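Local coordinates for mutT/nudix family protein (Listeria innocua, PDB 3I9X) that is a Nudix-family protein that probably acts as a hydrolase, its substrate not established, at residues K68-G73 with P156-H161. Sequence-based numbering, arbitrary orientation.
Sequences KWAVPG and PLAFDH
The ring of His161 takes over where backbone pairing stops: its ND1 accepts the amide N-H of Val71 at 3.2 Å, a fairly straight bond (156° at the hydrogen) whose donor sits 24° out of the ring plane. The case illustrates how a side chain just beyond a single backbone bridge can take the place a carbonyl could fill. With CG anti to its carbonyl carbon (chi1 -70°), His161 reaches across at the first turn of helix 161-177. His161 CE1 then meets Val71 CG2 at 3.6 Å, while Ala70 CB lies 3.7 Å from His161 ND1. Phe159 CD1 lies above one face of the imidazole, displaced toward its rim, and since ND1 is an acceptor, NE2 probably carries the proton; it is hydrogen-bonded to a glycerol, probably from the crystallisation liquor, though such molecules often mark pockets. In the mixed sheet of this Nudix domain strand 69-75 pairs with strands 43-52 and 27-40, and the loop before helix 161-177 joins it by a single bridge, Trp69 with Leu157: Trp69 N gives to Pro156 O (2.8 Å), Ala158 N to Trp69 O (2.7 Å). Beside it Trp69 CD1 runs alongside Pro156 CD at 4.1 Å, the indole meeting Phe147 edge-to-face, and Leu157 CD2 approaches Trp69 CB at 3.9 Å. Lys68 lays CB against Ala158 CB, then its extended chain carries NZ off to a salt bridge with Glu65, whose other carboxylate oxygen accepts the N-H of Phe159.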
ATOM      1  N   LYS A  68       6.154  23.772   7.232  1.00 42.35           N
ATOM      2  CA  LYS A  68       5.384  23.293   6.075  1.00 42.65           C
ATOM      3  C   LYS A  68       4.159  22.519   6.554  1.00 41.73           C
ATOM      4  O   LYS A  68       4.183  21.897   7.607  1.00 40.71           O
ATOM      5  CB  LYS A  68       6.235  22.416   5.163  1.00 43.12           C
ATOM      6  CG  LYS A  68       7.378  23.193   4.464  1.00 46.12           C
ATOM      7  CD  LYS A  68       8.230  22.236   3.635  1.00 48.45           C
ATOM      8  CE  LYS A  68       9.295  22.924   2.789  1.00 50.04           C
ATOM      9  NZ  LYS A  68       9.931  21.951   1.816  1.00 51.49           N
ATOM     10  N   TRP A  69       3.078  22.616   5.795  1.00 40.68           N
ATOM     11  CA  TRP A  69       1.820  21.923   6.134  1.00 39.33           C
ATOM     12  C   TRP A  69       1.883  20.432   5.792  1.00 37.85           C
ATOM     13  O   TRP A  69       2.378  20.038   4.740  1.00 37.79           O
ATOM     14  CB  TRP A  69       0.664  22.612   5.394  1.00 39.84           C
ATOM     15  CG  TRP A  69       0.403  23.992   5.874  1.00 41.35           C
ATOM     16  CD1 TRP A  69       0.918  25.165   5.359  1.00 44.66           C
ATOM     17  CD2 TRP A  69      -0.436  24.375   6.968  1.00 40.49           C
ATOM     18  NE1 TRP A  69       0.446  26.241   6.077  1.00 44.30           N
ATOM     19  CE2 TRP A  69      -0.364  25.793   7.079  1.00 41.91           C
ATOM     20  CE3 TRP A  69      -1.211  23.662   7.890  1.00 39.57           C
ATOM     21  CZ2 TRP A  69      -1.041  26.506   8.063  1.00 40.67           C
ATOM     22  CZ3 TRP A  69      -1.904  24.378   8.872  1.00 39.59           C
ATOM     23  CH2 TRP A  69      -1.822  25.795   8.930  1.00 41.69           C
ATOM     24  N   ALA A  70       1.384  19.597   6.688  1.00 36.77           N
ATOM     25  CA  ALA A  70       1.397  18.160   6.506  1.00 35.91           C
ATOM     26  C   ALA A  70       0.015  17.599   6.850  1.00 35.92           C
ATOM     27  O   ALA A  70      -0.678  18.153   7.713  1.00 35.01           O
ATOM     28  CB  ALA A  70       2.428  17.506   7.436  1.00 35.50           C
ATOM     29  N   VAL A  71      -0.337  16.475   6.220  1.00 34.76           N
ATOM     30  CA  VAL A  71      -1.524  15.743   6.652  1.00 35.42           C
ATOM     31  C   VAL A  71      -1.274  15.165   8.029  1.00 34.73           C
ATOM     32  O   VAL A  71      -0.151  14.870   8.383  1.00 35.68           O
ATOM     33  CB  VAL A  71      -1.964  14.649   5.646  1.00 35.30           C
ATOM     34  CG1 VAL A  71      -2.234  15.309   4.330  1.00 33.93           C
ATOM     35  CG2 VAL A  71      -0.922  13.481   5.531  1.00 33.05           C
ATOM     36  N   PRO A  72      -2.318  15.000   8.809  1.00 34.41           N
ATOM     37  CA  PRO A  72      -2.159  14.184  10.005  1.00 34.62           C
ATOM     38  C   PRO A  72      -1.657  12.761   9.706  1.00 36.20           C
ATOM     39  O   PRO A  72      -1.943  12.199   8.635  1.00 32.95           O
ATOM     40  CB  PRO A  72      -3.572  14.095  10.541  1.00 35.19           C
ATOM     41  CG  PRO A  72      -4.307  15.275   9.848  1.00 34.41           C
ATOM     42  CD  PRO A  72      -3.704  15.371   8.561  1.00 34.57           C
ATOM     43  N   GLY A  73      -0.900  12.212  10.659  1.00 37.38           N
ATOM     44  CA  GLY A  73      -0.434  10.834  10.587  1.00 38.81           C
ATOM     45  C   GLY A  73       0.635  10.560  11.615  1.00 39.88           C
ATOM     46  O   GLY A  73       0.919  11.397  12.467  1.00 39.95           O
ATOM     47  N   PRO A 156       2.542  25.679   1.045  1.00 41.92           N
ATOM     48  CA  PRO A 156       3.816  25.008   1.189  1.00 41.66           C
ATOM     49  C   PRO A 156       3.654  23.710   1.993  1.00 41.26           C
ATOM     50  O   PRO A 156       3.450  23.766   3.214  1.00 40.78           O
ATOM     51  CB  PRO A 156       4.683  26.024   1.944  1.00 41.57           C
ATOM     52  CG  PRO A 156       3.699  26.905   2.683  1.00 42.64           C
ATOM     53  CD  PRO A 156       2.383  26.829   1.962  1.00 41.71           C
ATOM     54  N   LEU A 157       3.739  22.568   1.291  1.00 40.56           N
ATOM     55  CA  LEU A 157       3.396  21.250   1.835  1.00 38.90           C
ATOM     56  C   LEU A 157       4.629  20.394   2.125  1.00 38.07           C
ATOM     57  O   LEU A 157       5.528  20.303   1.299  1.00 38.25           O
ATOM     58  CB  LEU A 157       2.464  20.517   0.859  1.00 38.66           C
ATOM     59  CG  LEU A 157       0.999  20.992   0.784  1.00 38.80           C
ATOM     60  CD1 LEU A 157       0.314  20.460  -0.434  1.00 37.87           C
ATOM     61  CD2 LEU A 157       0.192  20.610   2.026  1.00 38.70           C
ATOM     62  N   ALA A 158       4.658  19.749   3.283  1.00 36.72           N
ATOM     63  CA  ALA A 158       5.765  18.893   3.682  1.00 37.77           C
ATOM     64  C   ALA A 158       5.888  17.613   2.815  1.00 39.27           C
ATOM     65  O   ALA A 158       4.879  17.078   2.319  1.00 38.29           O
ATOM     66  CB  ALA A 158       5.628  18.524   5.183  1.00 38.01           C
ATOM     67  N   PHE A 159       7.127  17.173   2.590  1.00 40.23           N
ATOM     68  CA  PHE A 159       7.434  15.840   2.020  1.00 40.54           C
ATOM     69  C   PHE A 159       6.797  15.731   0.660  1.00 40.41           C
ATOM     70  O   PHE A 159       6.882  16.675  -0.145  1.00 41.16           O
ATOM     71  CB  PHE A 159       6.928  14.709   2.947  1.00 41.22           C
ATOM     72  CG  PHE A 159       7.297  14.888   4.408  1.00 42.22           C
ATOM     73  CD1 PHE A 159       6.309  15.135   5.362  1.00 43.01           C
ATOM     74  CD2 PHE A 159       8.615  14.755   4.837  1.00 41.72           C
ATOM     75  CE1 PHE A 159       6.628  15.291   6.708  1.00 41.12           C
ATOM     76  CE2 PHE A 159       8.935  14.930   6.188  1.00 43.25           C
ATOM     77  CZ  PHE A 159       7.946  15.195   7.111  1.00 42.74           C
ATOM     78  N   ASP A 160       6.174  14.597   0.356  1.00 39.84           N
ATOM     79  CA  ASP A 160       5.458  14.489  -0.921  1.00 39.48           C
ATOM     80  C   ASP A 160       3.978  14.754  -0.737  1.00 38.84           C
ATOM     81  O   ASP A 160       3.167  14.281  -1.538  1.00 40.37           O
ATOM     82  CB  ASP A 160       5.675  13.105  -1.585  1.00 39.30           C
ATOM     83  CG  ASP A 160       5.317  11.948  -0.690  1.00 38.33           C
ATOM     84  OD1 ASP A 160       4.974  12.131   0.499  1.00 43.12           O
ATOM     85  OD2 ASP A 160       5.456  10.810  -1.156  1.00 41.51           O
ATOM     86  N   HIS A 161       3.595  15.469   0.312  1.00 37.76           N
ATOM     87  CA  HIS A 161       2.178  15.568   0.631  1.00 37.84           C
ATOM     88  C   HIS A 161       1.312  16.256  -0.412  1.00 39.24           C
ATOM     89  O   HIS A 161       0.087  15.995  -0.430  1.00 38.68           O
ATOM     90  CB  HIS A 161       1.924  16.115   2.033  1.00 36.65           C
ATOM     91  CG  HIS A 161       2.308  15.157   3.098  1.00 35.07           C
ATOM     92  ND1 HIS A 161       2.027  15.352   4.438  1.00 33.71           N
ATOM     93  CD2 HIS A 161       2.988  13.993   3.019  1.00 35.68           C
ATOM     94  CE1 HIS A 161       2.509  14.338   5.133  1.00 36.60           C
ATOM     95  NE2 HIS A 161       3.090  13.494   4.292  1.00 35.83           N
TER